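Local atomic coordinates of D-glycero-alpha-D-manno-heptose 7-phosphate kinase (Campylobacter jejuni subsp. jejuni, PDB entry 4N3O), a protein that phosphorylates D-glycero-alpha-D-manno-heptose 7-phosphate at C-1, using ATP, in the pathway to GDP-heptose for the capsule polysaccharide. Residues K85-R90 with T121-V126; K5-Q10 with F130-N135. All blocks are in the same frame, centred on the assembly; numbering follows the deposited sequence. Where two conformers were deposited one is given.

Interaction 1 (K85-R90 with T121-V126); sequences KSIYNR and TLVVGV
I87 of helix 82-96 points its side chain at V123 and V126, two residues one helical turn apart on helix 118-134. Both helices belong to the N-terminal domain of a GHMP kinase, whose S5-type fold lays helices against a sheet. The closest CA atoms, those of I87 and V123, stand 7.6 Å apart, so the helices meet through branched side chains rather than backbone to backbone. The contact is wholly apolar: I87 supplies 78 of the 141 Å² buried between the segments.

CD1 of I87 reaches both valines, whereas CG2 of I87 reaches V126. With chi1 at -69°, I87 CG2 lies anti to the backbone N, and the nearly extended second torsion (chi2 166°) sends CD1 forward to the other helix. The I87 side chain lies oblique to both valine side chains. I87 CD1 touches V123 CG1 at 4.0 Å, while I87 CG2 lies 3.9 Å from V126 CG1. Each valine uses the methyl that is anti to its own backbone N.

Beyond the two segments, V123 also packs on A147 of helix 140-153 and V126 on C46 of strand 42-50, which places the contact in a buried layer between helices and sheet. R90 joins E149 by a salt bridge, tying helix 82-96 to helix 140-153. The V123 side chain is about 5 Å from that of E151, a magnesium ligand by similarity, which puts V123 close to the probable magnesium site.

At the join of the two valine contacts, I87 CD1 is also 3.9 Å from V126 CG1, so this one V126 methyl meets both methyl ends of the isoleucine.

Interaction 2 (K5-Q10 with F130-N135); sequences KTIRTQ and FAEWLN
The 2.8 Å hydrogen bond from L134 N to F130 O spans the helical turn that carries E132 and W133 against I7. The carbonyls of these two residues have a common partner beyond the turn: R341 gives NH2 to E132 O and NH1 to W133 O, linking the helix to strand 338-341.

I7 meets the turn with CG1, CG2 and CD1, all three carbons beyond CB. E132 was modelled in two conformers; in one of them, CD1 of I7 lies 3.5 Å from CG of E132, and I7 CG2 sits 3.9 Å from the same CG. In that conformer CG is anti to the backbone N (chi1 -179°) and the chain bends at chi2 (77°), which suggests that the methylene part of E132 rather than its carboxylate covers the isoleucine. W133 is approached at about a right angle, I7 CG1 coming within 3.7 Å of W133 CB.

CB of I7 points to the helix and CB of R8 away from it. L48 of strand 42-50 pairs with the I7 backbone and packs on the W133 side chain, while R8 NE forms a salt bridge with E197 of the second subunit. Such helix-on-sheet packing belongs to the S5-type N-terminal domain of GHMP kinases.

Helix 118-134 serves both contacts, whose centres are 12 Å apart. Interaction 1 is buried between helices and the sheet, near the probable magnesium site; interaction 2 is partly buried, farther from the chain's centre and away from the annotated sites. Each is built round one isoleucine, but its partners change with place: two valines in the interior, and the aliphatic parts of a glutamate and a tryptophan nearer the surface. The contacts meet directly. T9 OG1, on the strand of interaction 2, probably hydrogen-bonds G125 O at 2.8 Å, and I87 CG2 packs 4.0 Å from F130 CE2, so strand 6-21 and helix 82-96 both bear on helix 118-134.

Interaction 1 (K85-R90 with T121-V126)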
loop_
_atom_site.group_PDB
_atom_site.type_symbol
_atom_site.label_atom_id
_atom_site.label_comp_id
_atom_site.label_asym_id
_atom_site.label_seq_id
_atom_site.Cartn_x
_atom_site.Cartn_y
_atom_site.Cartn_z
ATOM N N LYS A 85 -12.821 -25.233 -10.103
ATOM C CA LYS A 85 -13.445 -26.541 -9.986
ATOM C C LYS A 85 -12.556 -27.477 -9.166
ATOM O O LYS A 85 -13.040 -28.146 -8.262
ATOM C CB LYS A 85 -13.796 -27.145 -11.368
ATOM C CG LYS A 85 -15.061 -26.543 -11.975
ATOM C CD LYS A 85 -15.480 -27.202 -13.289
ATOM C CE LYS A 85 -14.752 -26.653 -14.504
ATOM N NZ LYS A 85 -15.173 -25.261 -14.849
ATOM N N SER A 86 -11.260 -27.513 -9.466
ATOM C CA SER A 86 -10.338 -28.377 -8.720
ATOM C C SER A 86 -10.418 -28.064 -7.227
ATOM O O SER A 86 -10.427 -28.966 -6.405
ATOM C CB SER A 86 -8.906 -28.165 -9.178
ATOM O OG SER A 86 -8.786 -28.271 -10.576
ATOM N N ILE A 87 -10.447 -26.773 -6.887
ATOM C CA ILE A 87 -10.540 -26.366 -5.508
ATOM C C ILE A 87 -11.868 -26.857 -4.949
ATOM O O ILE A 87 -11.909 -27.536 -3.925
ATOM C CB ILE A 87 -10.412 -24.834 -5.371
ATOM C CG1 ILE A 87 -8.979 -24.405 -5.725
ATOM C CG2 ILE A 87 -10.761 -24.401 -3.960
ATOM C CD1 ILE A 87 -8.809 -22.920 -5.958
ATOM N N TYR A 88 -12.956 -26.529 -5.627
ATOM C CA TYR A 88 -14.266 -26.978 -5.166
ATOM C C TYR A 88 -14.318 -28.504 -4.973
ATOM O O TYR A 88 -14.681 -28.998 -3.904
ATOM C CB TYR A 88 -15.353 -26.548 -6.143
ATOM C CG TYR A 88 -16.695 -27.106 -5.783
ATOM C CD1 TYR A 88 -17.426 -26.567 -4.743
ATOM C CD2 TYR A 88 -17.232 -28.187 -6.485
ATOM C CE1 TYR A 88 -18.662 -27.087 -4.397
ATOM C CE2 TYR A 88 -18.468 -28.709 -6.153
ATOM C CZ TYR A 88 -19.178 -28.155 -5.105
ATOM O OH TYR A 88 -20.401 -28.664 -4.758
ATOM N N ASN A 89 -13.947 -29.240 -6.014
ATOM C CA ASN A 89 -13.939 -30.697 -5.957
ATOM C C ASN A 89 -13.178 -31.233 -4.739
ATOM O O ASN A 89 -13.632 -32.161 -4.077
ATOM C CB ASN A 89 -13.342 -31.271 -7.243
ATOM C CG ASN A 89 -14.188 -30.966 -8.486
ATOM O OD1 ASN A 89 -15.360 -30.592 -8.398
ATOM N ND2 ASN A 89 -13.582 -31.133 -9.655
ATOM N N ARG A 90 -12.049 -30.615 -4.417
ATOM C CA ARG A 90 -11.229 -31.056 -3.305
ATOM C C ARG A 90 -11.877 -30.730 -1.951
ATOM O O ARG A 90 -11.817 -31.526 -1.021
ATOM C CB ARG A 90 -9.844 -30.438 -3.432
ATOM C CG ARG A 90 -8.806 -30.947 -2.445
ATOM C CD ARG A 90 -8.370 -32.386 -2.693
ATOM N NE ARG A 90 -7.317 -32.750 -1.740
ATOM C CZ ARG A 90 -6.008 -32.631 -1.956
ATOM N NH1 ARG A 90 -5.535 -32.191 -3.121
ATOM N NH2 ARG A 90 -5.157 -32.978 -0.997
ATOM N N THR A 121 -1.165 -17.325 -5.093
ATOM C CA THR A 121 -1.903 -16.330 -4.354
ATOM C C THR A 121 -3.428 -16.495 -4.555
ATOM O O THR A 121 -4.207 -16.335 -3.618
ATOM C CB THR A 121 -1.462 -14.902 -4.791
ATOM O OG1 THR A 121 -0.087 -14.688 -4.447
ATOM C CG2 THR A 121 -2.293 -13.834 -4.114
ATOM N N LEU A 122 -3.848 -16.813 -5.773
ATOM C CA LEU A 122 -5.279 -16.994 -6.062
ATOM C C LEU A 122 -5.839 -18.243 -5.372
ATOM O O LEU A 122 -6.890 -18.191 -4.708
ATOM C CB LEU A 122 -5.504 -17.085 -7.574
ATOM C CG LEU A 122 -6.920 -17.376 -8.072
ATOM C CD1 LEU A 122 -7.907 -16.342 -7.574
ATOM C CD2 LEU A 122 -6.930 -17.421 -9.593
ATOM N N VAL A 123 -5.128 -19.359 -5.518
ATOM C CA VAL A 123 -5.572 -20.632 -4.928
ATOM C C VAL A 123 -5.701 -20.505 -3.405
ATOM O O VAL A 123 -6.671 -20.979 -2.805
ATOM C CB VAL A 123 -4.626 -21.798 -5.292
ATOM C CG1 VAL A 123 -5.043 -23.077 -4.561
ATOM C CG2 VAL A 123 -4.581 -22.026 -6.808
ATOM N N VAL A 124 -4.721 -19.859 -2.784
ATOM C CA VAL A 124 -4.744 -19.636 -1.328
ATOM C C VAL A 124 -5.944 -18.780 -0.899
ATOM O O VAL A 124 -6.635 -19.115 0.044
ATOM C CB VAL A 124 -3.414 -19.026 -0.843
ATOM C CG1 VAL A 124 -3.537 -18.458 0.559
ATOM C CG2 VAL A 124 -2.321 -20.086 -0.897
ATOM N N GLY A 125 -6.209 -17.693 -1.603
ATOM C CA GLY A 125 -7.339 -16.854 -1.237
ATOM C C GLY A 125 -8.674 -17.577 -1.301
ATOM O O GLY A 125 -9.524 -17.394 -0.443
ATOM N N VAL A 126 -8.850 -18.417 -2.312
ATOM C CA VAL A 126 -10.101 -19.150 -2.493
ATOM C C VAL A 126 -10.266 -20.250 -1.428
ATOM O O VAL A 126 -11.319 -20.357 -0.763
ATOM C CB VAL A 126 -10.142 -19.728 -3.904
ATOM C CG1 VAL A 126 -11.365 -20.591 -4.097
ATOM C CG2 VAL A 126 -10.103 -18.588 -4.919
#

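Interaction 2 (K5-Q10 with F130-N135)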
loop_
_atom_site.group_PDB
_atom_site.type_symbol
_atom_site.label_atom_id
_atom_site.label_comp_id
_atom_site.label_asym_id
_atom_site.label_seq_id
_atom_site.Cartn_x
_atom_site.Cartn_y
_atom_site.Cartn_z
ATOM N N LYS A 5 -23.609 -13.776 5.820
ATOM C CA LYS A 5 -23.612 -14.885 4.856
ATOM C C LYS A 5 -22.615 -14.635 3.721
ATOM O O LYS A 5 -22.704 -15.261 2.667
ATOM C CB LYS A 5 -25.008 -15.116 4.283
ATOM C CG LYS A 5 -25.533 -14.022 3.365
ATOM C CD LYS A 5 -26.928 -14.378 2.856
ATOM C CE LYS A 5 -27.465 -13.341 1.882
ATOM N NZ LYS A 5 -26.623 -13.233 0.655
ATOM N N THR A 6 -21.667 -13.726 3.951
ATOM C CA THR A 6 -20.667 -13.353 2.957
ATOM C C THR A 6 -19.282 -13.460 3.564
ATOM O O THR A 6 -19.052 -13.000 4.682
ATOM C CB THR A 6 -20.859 -11.899 2.500
ATOM O OG1 THR A 6 -22.189 -11.728 2.021
ATOM C CG2 THR A 6 -19.893 -11.548 1.401
ATOM N N ILE A 7 -18.362 -14.062 2.829
ATOM C CA ILE A 7 -16.990 -14.210 3.301
ATOM C C ILE A 7 -16.125 -13.494 2.299
ATOM O O ILE A 7 -16.380 -13.576 1.103
ATOM C CB ILE A 7 -16.552 -15.691 3.316
ATOM C CG1 ILE A 7 -17.370 -16.499 4.335
ATOM C CG2 ILE A 7 -15.051 -15.831 3.592
ATOM C CD1 ILE A 7 -17.021 -16.247 5.784
ATOM N N ARG A 8 -15.118 -12.773 2.780
ATOM C CA ARG A 8 -14.205 -12.130 1.882
ATOM C C ARG A 8 -12.822 -12.509 2.319
ATOM O O ARG A 8 -12.595 -12.744 3.508
ATOM C CB ARG A 8 -14.320 -10.598 1.920
ATOM C CG ARG A 8 -15.708 -10.017 1.626
ATOM C CD ARG A 8 -15.597 -8.580 1.135
ATOM N NE ARG A 8 -16.809 -7.827 1.401
ATOM C CZ ARG A 8 -17.918 -7.889 0.666
ATOM N NH1 ARG A 8 -18.960 -7.177 1.034
ATOM N NH2 ARG A 8 -18.003 -8.678 -0.410
ATOM N N THR A 9 -11.906 -12.595 1.360
ATOM C CA THR A 9 -10.506 -12.824 1.679
ATOM C C THR A 9 -9.655 -11.891 0.807
ATOM O O THR A 9 -10.049 -11.490 -0.315
ATOM C CB THR A 9 -10.034 -14.294 1.506
ATOM O OG1 THR A 9 -9.951 -14.635 0.127
ATOM C CG2 THR A 9 -10.963 -15.251 2.200
ATOM N N GLN A 10 -8.487 -11.568 1.334
ATOM C CA GLN A 10 -7.531 -10.690 0.673
ATOM C C GLN A 10 -6.167 -11.354 0.881
ATOM O O GLN A 10 -5.775 -11.657 2.012
ATOM C CB GLN A 10 -7.620 -9.308 1.302
ATOM C CG GLN A 10 -6.682 -8.299 0.703
ATOM C CD GLN A 10 -6.871 -6.893 1.269
ATOM O OE1 GLN A 10 -7.773 -6.625 2.081
ATOM N NE2 GLN A 10 -6.021 -5.988 0.829
ATOM N N PHE A 130 -13.295 -20.765 1.558
ATOM C CA PHE A 130 -14.058 -21.975 1.893
ATOM C C PHE A 130 -13.826 -22.408 3.336
ATOM O O PHE A 130 -14.755 -22.802 4.026
ATOM C CB PHE A 130 -13.693 -23.138 0.947
ATOM C CG PHE A 130 -14.325 -23.040 -0.405
ATOM C CD1 PHE A 130 -15.677 -23.309 -0.559
ATOM C CD2 PHE A 130 -13.582 -22.718 -1.516
ATOM C CE1 PHE A 130 -16.278 -23.218 -1.794
ATOM C CE2 PHE A 130 -14.172 -22.635 -2.760
ATOM C CZ PHE A 130 -15.524 -22.886 -2.901
ATOM N N ALA A 131 -12.576 -22.344 3.781
ATOM C CA ALA A 131 -12.222 -22.729 5.139
ATOM C C ALA A 131 -12.947 -21.889 6.201
ATOM O O ALA A 131 -13.446 -22.427 7.188
ATOM C CB ALA A 131 -10.715 -22.638 5.328
ATOM N N GLU A 132 -12.988 -20.583 5.965
ATOM C CA GLU A 132 -13.637 -19.619 6.850
ATOM C C GLU A 132 -15.150 -19.811 6.864
ATOM O O GLU A 132 -15.798 -19.758 7.912
ATOM C CB GLU A 132 -13.343 -18.211 6.332
ATOM C CG GLU A 132 -13.931 -17.070 7.145
ATOM C CD GLU A 132 -13.165 -16.799 8.420
ATOM O OE1 GLU A 132 -12.639 -17.762 9.015
ATOM O OE2 GLU A 132 -13.098 -15.623 8.823
ATOM N N TRP A 133 -15.695 -20.025 5.676
ATOM C CA TRP A 133 -17.114 -20.186 5.490
ATOM C C TRP A 133 -17.628 -21.489 6.117
ATOM O O TRP A 133 -18.652 -21.506 6.810
ATOM C CB TRP A 133 -17.446 -20.171 4.000
ATOM C CG TRP A 133 -18.873 -20.491 3.726
ATOM C CD1 TRP A 133 -19.951 -20.075 4.450
ATOM C CD2 TRP A 133 -19.394 -21.220 2.607
ATOM N NE1 TRP A 133 -21.112 -20.546 3.880
ATOM C CE2 TRP A 133 -20.799 -21.246 2.745
ATOM C CE3 TRP A 133 -18.812 -21.865 1.511
ATOM C CZ2 TRP A 133 -21.632 -21.893 1.830
ATOM C CZ3 TRP A 133 -19.641 -22.502 0.601
ATOM C CH2 TRP A 133 -21.040 -22.510 0.768
ATOM N N LEU A 134 -16.900 -22.572 5.874
ATOM C CA LEU A 134 -17.297 -23.892 6.334
ATOM C C LEU A 134 -16.678 -24.294 7.665
ATOM O O LEU A 134 -16.911 -25.405 8.128
ATOM C CB LEU A 134 -16.935 -24.904 5.258
ATOM C CG LEU A 134 -17.571 -24.587 3.897
ATOM C CD1 LEU A 134 -16.895 -25.353 2.776
ATOM C CD2 LEU A 134 -19.068 -24.876 3.943
ATOM N N ASN A 135 -15.893 -23.401 8.276
ATOM C CA ASN A 135 -15.270 -23.655 9.587
ATOM C C ASN A 135 -14.379 -24.894 9.560
ATOM O O ASN A 135 -14.363 -25.685 10.496
ATOM C CB ASN A 135 -16.352 -23.813 10.662
ATOM C CG ASN A 135 -15.799 -23.744 12.092
ATOM O OD1 ASN A 135 -14.748 -23.144 12.349
ATOM N ND2 ASN A 135 -16.535 -24.337 13.039
#